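Local atomic coordinates of oxidized polyvinyl alcohol hydrolase (Pseudomonas sp. VM15C, PDB entry 3WWC), a protein that hydrolyses beta-diketones such as 4,6-nonanedione and cleaves oxidized polyvinyl alcohol in the second step of polyvinyl alcohol degradation. Residues G60-V64 against Y164-A168; R276-Q280 against P348-Y353; N127-E131 against P148-F153. The protein carries 1 engineered substitution. The contacts are given in a common frame with arbitrary orientation. Residue numbers count along the deposited sequence, not the author numbering.

How the contacts relate
From the N terminus, the chain first reaches residues 60-64, which open strand 62-68 of the large mixed sheet. Contact 1 closes about 100 residues later, when 164-168 pairs beside that strand. Contact 3 is nested inside this loop. It joins the loop segment 127-131 to the N-terminal part of helix 148-160, and the same helix leads on to strand 166-167 of contact 1. Contact 2 follows in series. It ties helix 275-288 to the loop after the edge strand 343-346, near the C terminus. Contacts 1 and 2 lie on opposite sides of the chain's centre, their own centres about 33 Å apart. Contacts 2 and 3 also lie on opposite sides, with centres about 25 Å apart.

Contact 1: G60-V64 against Y164-A168; sequences GPAPV and YKLDA
Lys165, Asp167 and Pro61 give the most surface to this contact. Residues 61-64 and 164-167 are extended and run parallel; Gly60 has phi 88° and Ala168 turns the corner. The closest CA atoms are those of Pro61 and Lys165, 4.5 Å apart. Ala62 bridges Leu166, with 4.8 Å between their CA atoms. Ala62 N donates to Lys165 O at 2.9 Å, and Asp167 N to Ala62 O at 2.8 Å. Pro61 CB packs 4.0 Å from Asp167 CB. Asp167 is in rotamer t. Water 2 donates to Asp167 OD2 at 2.7 Å and to Pro61 O at 2.8 Å, and the carboxylate forms a salt bridge with Arg170. Lys165 is extended (mttt). Lys165 NZ lies 3.2 Å from water 1, which accepts from Gly60 N at 3.0 Å. Val64 CG2 meets Leu166 CD2 at 3.6 Å. After the corner comes strand 170-176, the next neighbour of strand 62-68. This is a short parallel beta bridge opening a central strand of an alpha/beta-hydrolase sheet.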
ATOM      1  N   GLY A  60      22.105  -9.335  12.293  1.00 25.10           N
ATOM      2  CA  GLY A  60      20.912  -9.939  12.858  1.00 22.21           C
ATOM      3  C   GLY A  60      19.687  -9.670  11.976  1.00 20.05           C
ATOM      4  O   GLY A  60      19.831  -9.113  10.894  1.00 20.60           O
ATOM      5  N   PRO A  61      18.486 -10.053  12.412  1.00 18.78           N
ATOM      6  CA  PRO A  61      17.276  -9.839  11.613  1.00 16.72           C
ATOM      7  C   PRO A  61      17.032  -8.374  11.202  1.00 15.58           C
ATOM      8  O   PRO A  61      17.079  -7.448  11.986  1.00 17.55           O
ATOM      9  CB  PRO A  61      16.162 -10.400  12.495  1.00 16.90           C
ATOM     10  CG  PRO A  61      16.892 -11.442  13.359  1.00 19.02           C
ATOM     11  CD  PRO A  61      18.141 -10.655  13.708  1.00 18.45           C
ATOM     12  N   ALA A  62      16.759  -8.189   9.926  1.00 13.76           N
ATOM     13  CA  ALA A  62      16.542  -6.837   9.438  1.00 11.42           C
ATOM     14  C   ALA A  62      15.090  -6.544   9.215  1.00 10.15           C
ATOM     15  O   ALA A  62      14.330  -7.436   8.883  1.00 10.01           O
ATOM     16  CB  ALA A  62      17.233  -6.709   8.118  1.00 12.71           C
ATOM     17  N   PRO A  63      14.685  -5.281   9.396  1.00 10.10           N
ATOM     18  CA  PRO A  63      13.293  -4.892   9.139  1.00  9.70           C
ATOM     19  C   PRO A  63      13.176  -4.969   7.584  1.00 10.51           C
ATOM     20  O   PRO A  63      14.182  -4.871   6.847  1.00 10.14           O
ATOM     21  CB  PRO A  63      13.218  -3.461   9.682  1.00 10.32           C
ATOM     22  CG  PRO A  63      14.688  -2.914   9.472  1.00 11.58           C
ATOM     23  CD  PRO A  63      15.519  -4.147   9.875  1.00 10.26           C
ATOM     24  N   VAL A  64      11.949  -5.159   7.141  1.00  8.22           N
ATOM     25  CA  VAL A  64      11.601  -5.368   5.731  1.00  8.15           C
ATOM     26  C   VAL A  64      10.742  -4.282   5.202  1.00  7.70           C
ATOM     27  O   VAL A  64       9.819  -3.802   5.882  1.00  8.96           O
ATOM     28  CB  VAL A  64      10.873  -6.726   5.592  1.00  9.22           C
ATOM     29  CG1 VAL A  64      10.190  -6.876   4.217  1.00  9.31           C
ATOM     30  CG2 VAL A  64      11.922  -7.874   5.769  1.00 10.77           C
ATOM     31  N   TYR A 164      17.730 -14.636   3.865  1.00 15.55           N
ATOM     32  CA  TYR A 164      18.201 -13.455   4.567  1.00 14.46           C
ATOM     33  C   TYR A 164      17.452 -13.400   5.897  1.00 14.16           C
ATOM     34  O   TYR A 164      16.312 -13.844   5.980  1.00 16.44           O
ATOM     35  CB  TYR A 164      17.906 -12.213   3.723  1.00 15.06           C
ATOM     36  CG  TYR A 164      18.668 -12.176   2.427  1.00 17.67           C
ATOM     37  CD1 TYR A 164      18.043 -12.525   1.226  1.00 20.71           C
ATOM     38  CD2 TYR A 164      20.040 -11.857   2.399  1.00 19.75           C
ATOM     39  CE1 TYR A 164      18.749 -12.563   0.034  1.00 22.08           C
ATOM     40  CE2 TYR A 164      20.761 -11.894   1.197  1.00 20.73           C
ATOM     41  CZ  TYR A 164      20.094 -12.248   0.031  1.00 23.09           C
ATOM     42  OH  TYR A 164      20.738 -12.263  -1.192  1.00 25.08           O
ATOM     43  N   LYS A 165      18.096 -12.888   6.946  1.00 13.42           N
ATOM     44  CA  LYS A 165      17.495 -12.800   8.288  1.00 13.89           C
ATOM     45  C   LYS A 165      16.546 -11.622   8.324  1.00 12.66           C
ATOM     46  O   LYS A 165      16.955 -10.477   8.170  1.00 14.05           O
ATOM     47  CB  LYS A 165      18.572 -12.590   9.342  1.00 15.58           C
ATOM     48  CG  LYS A 165      19.514 -13.769   9.424  1.00 20.59           C
ATOM     49  CD  LYS A 165      20.489 -13.551  10.584  1.00 22.99           C
ATOM     50  CE  LYS A 165      21.500 -14.700  10.628  1.00 26.26           C
ATOM     51  NZ  LYS A 165      22.635 -14.368  11.544  1.00 30.23           N
ATOM     52  N   LEU A 166      15.276 -11.936   8.490  1.00 12.26           N
ATOM     53  CA  LEU A 166      14.234 -10.915   8.508  1.00 10.53           C
ATOM     54  C   LEU A 166      13.583 -10.848   9.886  1.00 11.36           C
ATOM     55  O   LEU A 166      13.372 -11.873  10.555  1.00 12.67           O
ATOM     56  CB  LEU A 166      13.140 -11.249   7.487  1.00 10.62           C
ATOM     57  CG  LEU A 166      13.649 -11.514   6.058  1.00 10.91           C
ATOM     58  CD1 LEU A 166      12.450 -11.706   5.119  1.00 10.59           C
ATOM     59  CD2 LEU A 166      14.519 -10.347   5.561  1.00 11.40           C
ATOM     60  N   ASP A 167      13.295  -9.623  10.311  1.00 11.67           N
ATOM     61  CA  ASP A 167      12.639  -9.358  11.595  1.00 11.56           C
ATOM     62  C   ASP A 167      11.136  -9.524  11.420  1.00 11.54           C
ATOM     63  O   ASP A 167      10.465  -8.669  10.804  1.00 12.64           O
ATOM     64  CB  ASP A 167      13.023  -7.954  12.031  1.00 12.54           C
ATOM     65  CG  ASP A 167      12.387  -7.543  13.358  1.00 12.51           C
ATOM     66  OD1 ASP A 167      11.455  -8.214  13.827  1.00 14.34           O
ATOM     67  OD2 ASP A 167      12.860  -6.507  13.893  1.00 15.30           O
ATOM     68  N   ALA A 168      10.584 -10.609  11.961  1.00 10.97           N
ATOM     69  CA  ALA A 168       9.170 -10.932  11.811  1.00 12.00           C
ATOM     70  C   ALA A 168       8.216  -9.951  12.483  1.00 11.15           C
ATOM     71  O   ALA A 168       7.004 -10.020  12.238  1.00 12.33           O
ATOM     72  CB  ALA A 168       8.900 -12.389  12.319  1.00 14.62           C
TER
HETATM   73  O   HOH W   1      23.893 -11.472  11.167  1.00 37.28           O
HETATM   74  O   HOH W   2      15.404  -5.669  13.346  1.00 27.93           O

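Contact 2: R276-Q280 against P348-Y353; sequences RPSTQ and PFTGLY
Residues 276-280 form a helical turn, with Gln280 N bonded to Arg276 O at 3.0 Å. Residues 348-353 pass it as an irregular loop. The nearest CA pairs are Arg276 with Leu352 (6.7 Å) and Gln280 with Phe349 (5.7 Å). Arg276 (ttm) donates from NH1 to Leu352 O at 2.9 Å. Water 3 accepts from Arg276 NH1 and donates to Gly351 O, both at 2.9 Å. NH2 is taken by a salt bridge to Glu256. Gln280 (chi1 t, chi2 p) donates from NE2 to Phe349 O at 3.0 Å, and Gln280 NE2 also bonds Asn284 OD1. Gln280 OE1 accepts from water 4 at 2.8 Å, and this water accepts from Tyr353 N at 3.0 Å. Thr279 OG1 is bonded to Tyr275 O and sits over a face of the Phe349 ring. Tyr353 (chi1 m) reaches the start of the segment, its OH 3.2 Å from Pro277 CA, with Gln280 OE1 at the ring edge. Phe349 N and Gln280 O are both bonded to Ser283 OG. Ser283 is assigned to the charge relay system by similarity. Thr279's side chain is about 10 Å from a bound butanoic acid. The loop after the last sheet strand, 343-346, thus packs on helix 275-288 of the alpha/beta-hydrolase fold.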
ATOM      1  N   ARG A 276      -8.428  12.594  -1.561  1.00  9.27           N
ATOM      2  CA  ARG A 276      -8.794  13.210  -0.286  1.00  9.58           C
ATOM      3  C   ARG A 276      -9.806  12.270   0.445  1.00  9.87           C
ATOM      4  O   ARG A 276      -9.594  11.899   1.599  1.00  9.76           O
ATOM      5  CB  ARG A 276      -9.403  14.616  -0.578  1.00 10.63           C
ATOM      6  CG  ARG A 276      -9.917  15.307   0.719  1.00 12.45           C
ATOM      7  CD  ARG A 276     -10.902  16.472   0.372  1.00 14.41           C
ATOM      8  NE  ARG A 276     -10.280  17.395  -0.559  1.00 13.46           N
ATOM      9  CZ  ARG A 276      -9.590  18.471  -0.202  1.00 13.45           C
ATOM     10  NH1 ARG A 276      -9.459  18.794   1.083  1.00 14.04           N
ATOM     11  NH2 ARG A 276      -8.958  19.173  -1.114  1.00 14.79           N
ATOM     12  N   PRO A 277     -10.928  11.878  -0.210  1.00  9.52           N
ATOM     13  CA  PRO A 277     -11.820  10.991   0.542  1.00  9.68           C
ATOM     14  C   PRO A 277     -11.237   9.621   0.907  1.00  8.31           C
ATOM     15  O   PRO A 277     -11.602   9.060   1.938  1.00  9.06           O
ATOM     16  CB  PRO A 277     -13.052  10.860  -0.364  1.00 10.36           C
ATOM     17  CG  PRO A 277     -12.556  11.150  -1.726  1.00 10.80           C
ATOM     18  CD  PRO A 277     -11.533  12.277  -1.493  1.00  9.98           C
ATOM     19  N   SER A 278     -10.373   9.080   0.053  1.00  8.68           N
ATOM     20  CA  SER A 278      -9.828   7.762   0.334  1.00  8.57           C
ATOM     21  C   SER A 278      -8.779   7.772   1.424  1.00  8.86           C
ATOM     22  O   SER A 278      -8.744   6.824   2.218  1.00  9.19           O
ATOM     23  CB  SER A 278      -9.309   7.114  -0.931  1.00  9.69           C
ATOM     24  OG  SER A 278      -8.296   7.895  -1.497  1.00  9.98           O
ATOM     25  N   THR A 279      -7.926   8.805   1.493  1.00  8.25           N
ATOM     26  CA  THR A 279      -6.987   8.862   2.600  1.00  8.32           C
ATOM     27  C   THR A 279      -7.781   9.162   3.892  1.00  9.17           C
ATOM     28  O   THR A 279      -7.490   8.651   4.958  1.00  8.14           O
ATOM     29  CB  THR A 279      -5.875   9.893   2.355  1.00  8.90           C
ATOM     30  OG1 THR A 279      -6.459  11.210   2.144  1.00  9.58           O
ATOM     31  CG2 THR A 279      -4.999   9.461   1.171  1.00  9.62           C
ATOM     32  N   GLN A 280      -8.799  10.004   3.819  1.00  8.53           N
ATOM     33  CA  GLN A 280      -9.605  10.279   5.010  1.00  8.91           C
ATOM     34  C   GLN A 280     -10.249   8.981   5.470  1.00  8.49           C
ATOM     35  O   GLN A 280     -10.190   8.654   6.650  1.00  8.72           O
ATOM     36  CB  GLN A 280     -10.743  11.284   4.696  1.00 10.16           C
ATOM     37  CG  GLN A 280     -11.570  11.619   5.903  1.00  9.38           C
ATOM     38  CD  GLN A 280     -10.813  12.541   6.864  1.00  9.43           C
ATOM     39  OE1 GLN A 280     -10.443  13.664   6.496  1.00 12.40           O
ATOM     40  NE2 GLN A 280     -10.574  12.064   8.092  1.00  8.74           N
ATOM     41  N   PRO A 348      -6.848  10.378  12.856  1.00 11.30           N
ATOM     42  CA  PRO A 348      -7.415  10.536  11.512  1.00 11.53           C
ATOM     43  C   PRO A 348      -7.018  11.873  10.891  1.00 11.11           C
ATOM     44  O   PRO A 348      -6.546  12.785  11.580  1.00 13.19           O
ATOM     45  CB  PRO A 348      -8.934  10.458  11.730  1.00 13.53           C
ATOM     46  CG  PRO A 348      -9.115  10.892  13.157  1.00 15.88           C
ATOM     47  CD  PRO A 348      -7.849  10.518  13.930  1.00 11.17           C
ATOM     48  N   PHE A 349      -7.155  12.009   9.580  1.00 10.88           N
ATOM     49  CA  PHE A 349      -6.916  13.316   9.007  1.00 11.86           C
ATOM     50  C   PHE A 349      -7.921  14.307   9.588  1.00 12.16           C
ATOM     51  O   PHE A 349      -9.071  13.938   9.893  1.00 13.28           O
ATOM     52  CB  PHE A 349      -7.113  13.275   7.490  1.00 11.30           C
ATOM     53  CG  PHE A 349      -5.943  12.702   6.778  1.00  9.27           C
ATOM     54  CD1 PHE A 349      -4.853  13.496   6.462  1.00  9.84           C
ATOM     55  CD2 PHE A 349      -5.911  11.361   6.449  1.00  9.09           C
ATOM     56  CE1 PHE A 349      -3.725  12.966   5.826  1.00 10.31           C
ATOM     57  CE2 PHE A 349      -4.786  10.813   5.816  1.00  8.05           C
ATOM     58  CZ  PHE A 349      -3.696  11.610   5.507  1.00  8.98           C
ATOM     59  N   THR A 350      -7.469  15.551   9.758  1.00 14.29           N
ATOM     60  CA  THR A 350      -8.341  16.599  10.268  1.00 16.73           C
ATOM     61  C   THR A 350      -8.347  17.794   9.364  1.00 18.17           C
ATOM     62  O   THR A 350      -9.256  18.626   9.459  1.00 21.81           O
ATOM     63  CB  THR A 350      -7.910  17.121  11.681  1.00 16.64           C
ATOM     64  OG1 THR A 350      -6.541  17.521  11.634  1.00 19.16           O
ATOM     65  CG2 THR A 350      -8.031  16.043  12.707  1.00 17.15           C
ATOM     66  N   GLY A 351      -7.384  17.914   8.467  1.00 18.23           N
ATOM     67  CA  GLY A 351      -7.415  19.129   7.658  1.00 20.35           C
ATOM     68  C   GLY A 351      -8.015  19.010   6.277  1.00 19.95           C
ATOM     69  O   GLY A 351      -7.853  19.929   5.464  1.00 19.71           O
ATOM     70  N   LEU A 352      -8.722  17.915   6.008  1.00 16.88           N
ATOM     71  CA  LEU A 352      -9.270  17.659   4.665  1.00 15.70           C
ATOM     72  C   LEU A 352     -10.726  18.065   4.476  1.00 14.58           C
ATOM     73  O   LEU A 352     -11.151  18.395   3.348  1.00 15.95           O
ATOM     74  CB  LEU A 352      -9.089  16.179   4.318  1.00 13.89           C
ATOM     75  CG  LEU A 352      -7.677  15.779   3.873  1.00 14.49           C
ATOM     76  CD1 LEU A 352      -6.611  16.226   4.845  1.00 16.71           C
ATOM     77  CD2 LEU A 352      -7.706  14.274   3.808  1.00 12.55           C
ATOM     78  N   TYR A 353     -11.486  18.039   5.572  1.00 14.65           N
ATOM     79  CA  TYR A 353     -12.895  18.436   5.566  1.00 16.32           C
ATOM     80  C   TYR A 353     -13.177  19.312   6.788  1.00 17.45           C
ATOM     81  O   TYR A 353     -12.587  19.140   7.835  1.00 19.32           O
ATOM     82  CB  TYR A 353     -13.818  17.209   5.639  1.00 14.72           C
ATOM     83  CG  TYR A 353     -13.668  16.314   4.449  1.00 14.43           C
ATOM     84  CD1 TYR A 353     -14.376  16.540   3.282  1.00 16.26           C
ATOM     85  CD2 TYR A 353     -12.781  15.249   4.482  1.00 14.32           C
ATOM     86  CE1 TYR A 353     -14.196  15.691   2.137  1.00 15.76           C
ATOM     87  CE2 TYR A 353     -12.598  14.414   3.368  1.00 14.61           C
ATOM     88  CZ  TYR A 353     -13.306  14.642   2.213  1.00 15.33           C
ATOM     89  OH  TYR A 353     -13.104  13.813   1.133  1.00 12.91           O
TER
HETATM   90  O   HOH W   3      -8.065  20.790   2.666  1.00 38.94           O
HETATM   91  O   HOH W   4     -10.445  16.169   7.715  1.00 14.61           O

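Contact 3: N127-E131 against P148-F153; sequences NPWFE and PDSSFF
An inverse gamma turn centred on Phe130 (phi -87°, psi 81°) meets the N-terminal part of helix 148-160. The weak bond from Glu131 N to Trp129 O, 2.9 Å, closes the turn. The loop after strand 96-100 thereby packs on this helix in an alpha/beta-hydrolase fold. The nearest CA atoms are those of Phe130 and Asp149, 5.7 Å apart. Asp149 has chi1 at -94°, between wells. Its CA-to-CB bond points toward 127-131, and Asp149 OD2 accepts from Phe130 N at 2.9 Å. Water 5 lies 2.7 Å from Asp149 OD2 and 2.8 Å from Pro128 O. Asp149 OD1 forms a salt bridge with Arg48. Trp129 is in rotamer m with chi2 at 101°. Its ring edge faces Asp149 OD2, with Trp129 CE3 at 3.4 Å. Trp129 NE1 is bonded to Thr69 O. Phe153, also m, brings CZ 3.8 Å from Trp129 CZ3, and their ring planes are inclined at 75°. The Trp129 side chain lies about 7 Å from a bound butanoic acid and touches Ser178 of the ligand pocket. Water 6 donates to Phe130 O at 2.8 Å and accepts from Ser150 N at 2.9 Å. Phe130, in rotamer m, presents a ring face to Pro148. This CH-pi contact puts Pro148 CG 4.0 Å from the centroid of the Phe130 ring.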
ATOM      1  N   ASN A 127      -6.208  -2.953 -13.036  1.00  9.78           N
ATOM      2  CA  ASN A 127      -5.232  -3.985 -13.422  1.00  8.76           C
ATOM      3  C   ASN A 127      -3.817  -4.040 -12.811  1.00  9.54           C
ATOM      4  O   ASN A 127      -3.231  -5.106 -12.807  1.00 11.31           O
ATOM      5  CB  ASN A 127      -5.079  -3.960 -14.955  1.00  9.60           C
ATOM      6  CG  ASN A 127      -4.782  -5.320 -15.540  1.00 10.49           C
ATOM      7  OD1 ASN A 127      -5.290  -6.334 -15.090  1.00 12.86           O
ATOM      8  ND2 ASN A 127      -3.965  -5.325 -16.589  1.00 13.63           N
ATOM      9  N   PRO A 128      -3.242  -2.921 -12.306  1.00  8.69           N
ATOM     10  CA  PRO A 128      -1.887  -3.026 -11.764  1.00  9.06           C
ATOM     11  C   PRO A 128      -1.685  -4.039 -10.643  1.00  9.12           C
ATOM     12  O   PRO A 128      -0.666  -4.754 -10.601  1.00  8.83           O
ATOM     13  CB  PRO A 128      -1.577  -1.608 -11.274  1.00  9.07           C
ATOM     14  CG  PRO A 128      -2.344  -0.703 -12.299  1.00  9.36           C
ATOM     15  CD  PRO A 128      -3.685  -1.519 -12.443  1.00  9.43           C
ATOM     16  N   TRP A 129      -2.645  -4.081  -9.712  1.00  8.38           N
ATOM     17  CA  TRP A 129      -2.575  -4.997  -8.581  1.00  8.12           C
ATOM     18  C   TRP A 129      -3.990  -5.501  -8.339  1.00  8.25           C
ATOM     19  O   TRP A 129      -4.955  -4.871  -8.720  1.00  8.82           O
ATOM     20  CB  TRP A 129      -2.123  -4.283  -7.287  1.00  8.25           C
ATOM     21  CG  TRP A 129      -0.771  -3.546  -7.378  1.00  7.75           C
ATOM     22  CD1 TRP A 129      -0.575  -2.181  -7.536  1.00  8.61           C
ATOM     23  CD2 TRP A 129       0.535  -4.131  -7.317  1.00  7.09           C
ATOM     24  NE1 TRP A 129       0.770  -1.900  -7.589  1.00  7.44           N
ATOM     25  CE2 TRP A 129       1.479  -3.072  -7.454  1.00  7.13           C
ATOM     26  CE3 TRP A 129       1.009  -5.444  -7.169  1.00  8.28           C
ATOM     27  CZ2 TRP A 129       2.868  -3.296  -7.437  1.00  8.70           C
ATOM     28  CZ3 TRP A 129       2.366  -5.682  -7.156  1.00  8.74           C
ATOM     29  CH2 TRP A 129       3.302  -4.605  -7.287  1.00  8.28           C
ATOM     30  N   PHE A 130      -4.095  -6.639  -7.641  1.00  8.41           N
ATOM     31  CA  PHE A 130      -5.416  -7.164  -7.282  1.00  8.63           C
ATOM     32  C   PHE A 130      -5.742  -6.447  -5.958  1.00  8.10           C
ATOM     33  O   PHE A 130      -5.605  -6.990  -4.860  1.00  8.33           O
ATOM     34  CB  PHE A 130      -5.289  -8.693  -7.119  1.00  8.36           C
ATOM     35  CG  PHE A 130      -4.814  -9.405  -8.398  1.00  8.26           C
ATOM     36  CD1 PHE A 130      -5.598  -9.350  -9.539  1.00 10.27           C
ATOM     37  CD2 PHE A 130      -3.585 -10.077  -8.456  1.00  9.38           C
ATOM     38  CE1 PHE A 130      -5.134  -9.954 -10.730  1.00 11.23           C
ATOM     39  CE2 PHE A 130      -3.141 -10.672  -9.617  1.00  9.55           C
ATOM     40  CZ  PHE A 130      -3.917 -10.610 -10.771  1.00 10.99           C
ATOM     41  N   GLU A 131      -6.203  -5.215  -6.112  1.00  8.37           N
ATOM     42  CA  GLU A 131      -6.376  -4.318  -4.998  1.00  8.51           C
ATOM     43  C   GLU A 131      -7.772  -3.835  -4.659  1.00  9.20           C
ATOM     44  O   GLU A 131      -7.929  -3.079  -3.694  1.00  9.49           O
ATOM     45  CB  GLU A 131      -5.399  -3.096  -5.134  1.00  9.58           C
ATOM     46  CG  GLU A 131      -5.154  -2.410  -6.545  1.00  8.41           C
ATOM     47  CD  GLU A 131      -6.185  -1.373  -6.969  1.00  9.61           C
ATOM     48  OE1 GLU A 131      -7.409  -1.634  -6.887  1.00  9.48           O
ATOM     49  OE2 GLU A 131      -5.761  -0.283  -7.443  1.00 10.84           O
ATOM     50  N   PRO A 148      -4.937 -12.842  -5.172  1.00  9.42           N
ATOM     51  CA  PRO A 148      -3.592 -13.372  -5.358  1.00  9.13           C
ATOM     52  C   PRO A 148      -2.392 -12.486  -5.130  1.00  9.89           C
ATOM     53  O   PRO A 148      -1.311 -13.010  -5.007  1.00 12.23           O
ATOM     54  CB  PRO A 148      -3.628 -13.988  -6.771  1.00 11.28           C
ATOM     55  CG  PRO A 148      -4.792 -13.333  -7.455  1.00 12.35           C
ATOM     56  CD  PRO A 148      -5.736 -12.790  -6.410  1.00 10.19           C
ATOM     57  N   ASP A 149      -2.564 -11.162  -5.072  1.00  8.42           N
ATOM     58  CA  ASP A 149      -1.405 -10.367  -4.767  1.00  8.34           C
ATOM     59  C   ASP A 149      -1.162 -10.380  -3.254  1.00  8.14           C
ATOM     60  O   ASP A 149      -0.011 -10.549  -2.828  1.00  8.53           O
ATOM     61  CB  ASP A 149      -1.596  -8.898  -5.249  1.00  8.66           C
ATOM     62  CG  ASP A 149      -1.023  -8.676  -6.629  1.00  9.33           C
ATOM     63  OD1 ASP A 149      -0.106  -9.421  -7.037  1.00  9.77           O
ATOM     64  OD2 ASP A 149      -1.460  -7.737  -7.325  1.00  8.53           O
ATOM     65  N   SER A 150      -2.218 -10.174  -2.455  1.00  8.19           N
ATOM     66  CA  SER A 150      -2.048 -10.184  -1.009  1.00  8.57           C
ATOM     67  C   SER A 150      -1.393 -11.488  -0.557  1.00  9.30           C
ATOM     68  O   SER A 150      -0.471 -11.473   0.279  1.00 10.44           O
ATOM     69  CB  SER A 150      -3.415  -9.947  -0.337  1.00  9.09           C
ATOM     70  OG  SER A 150      -3.320  -9.998   1.084  1.00  9.48           O
ATOM     71  N   SER A 151      -1.865 -12.625  -1.082  1.00  9.37           N
ATOM     72  CA  SER A 151      -1.248 -13.904  -0.671  1.00  9.84           C
ATOM     73  C   SER A 151       0.154 -14.102  -1.240  1.00  9.04           C
ATOM     74  O   SER A 151       1.029 -14.660  -0.570  1.00 10.13           O
ATOM     75  CB  SER A 151      -2.154 -15.085  -1.045  1.00  9.96           C
ATOM     76  OG  SER A 151      -2.433 -15.114  -2.436  1.00 11.72           O
ATOM     77  N   PHE A 152       0.411 -13.604  -2.441  1.00  9.39           N
ATOM     78  CA  PHE A 152       1.734 -13.743  -3.018  1.00  8.79           C
ATOM     79  C   PHE A 152       2.724 -12.999  -2.164  1.00  8.80           C
ATOM     80  O   PHE A 152       3.801 -13.495  -1.908  1.00  9.15           O
ATOM     81  CB  PHE A 152       1.712 -13.121  -4.433  1.00  8.43           C
ATOM     82  CG  PHE A 152       3.060 -12.733  -4.972  1.00  8.46           C
ATOM     83  CD1 PHE A 152       4.169 -13.586  -4.903  1.00  9.19           C
ATOM     84  CD2 PHE A 152       3.215 -11.485  -5.582  1.00 10.42           C
ATOM     85  CE1 PHE A 152       5.404 -13.189  -5.436  1.00  9.15           C
ATOM     86  CE2 PHE A 152       4.462 -11.101  -6.118  1.00 11.22           C
ATOM     87  CZ  PHE A 152       5.559 -11.961  -6.044  1.00 10.06           C
ATOM     88  N   PHE A 153       2.382 -11.812  -1.687  1.00  8.90           N
ATOM     89  CA  PHE A 153       3.390 -11.035  -0.930  1.00  8.07           C
ATOM     90  C   PHE A 153       3.795 -11.751   0.347  1.00  8.21           C
ATOM     91  O   PHE A 153       4.939 -11.667   0.737  1.00  9.48           O
ATOM     92  CB  PHE A 153       2.846  -9.637  -0.548  1.00  8.14           C
ATOM     93  CG  PHE A 153       2.397  -8.796  -1.710  1.00  7.27           C
ATOM     94  CD1 PHE A 153       2.884  -8.964  -3.009  1.00  7.96           C
ATOM     95  CD2 PHE A 153       1.434  -7.830  -1.470  1.00  7.78           C
ATOM     96  CE1 PHE A 153       2.392  -8.166  -4.061  1.00  8.47           C
ATOM     97  CE2 PHE A 153       0.935  -7.022  -2.488  1.00  8.04           C
ATOM     98  CZ  PHE A 153       1.413  -7.189  -3.796  1.00  8.35           C
TER
HETATM   99  O   HOH W   5      -0.360  -7.364  -9.784  1.00 10.38           O
HETATM  100  O   HOH W   6      -4.731  -9.403  -3.766  1.00  9.16           O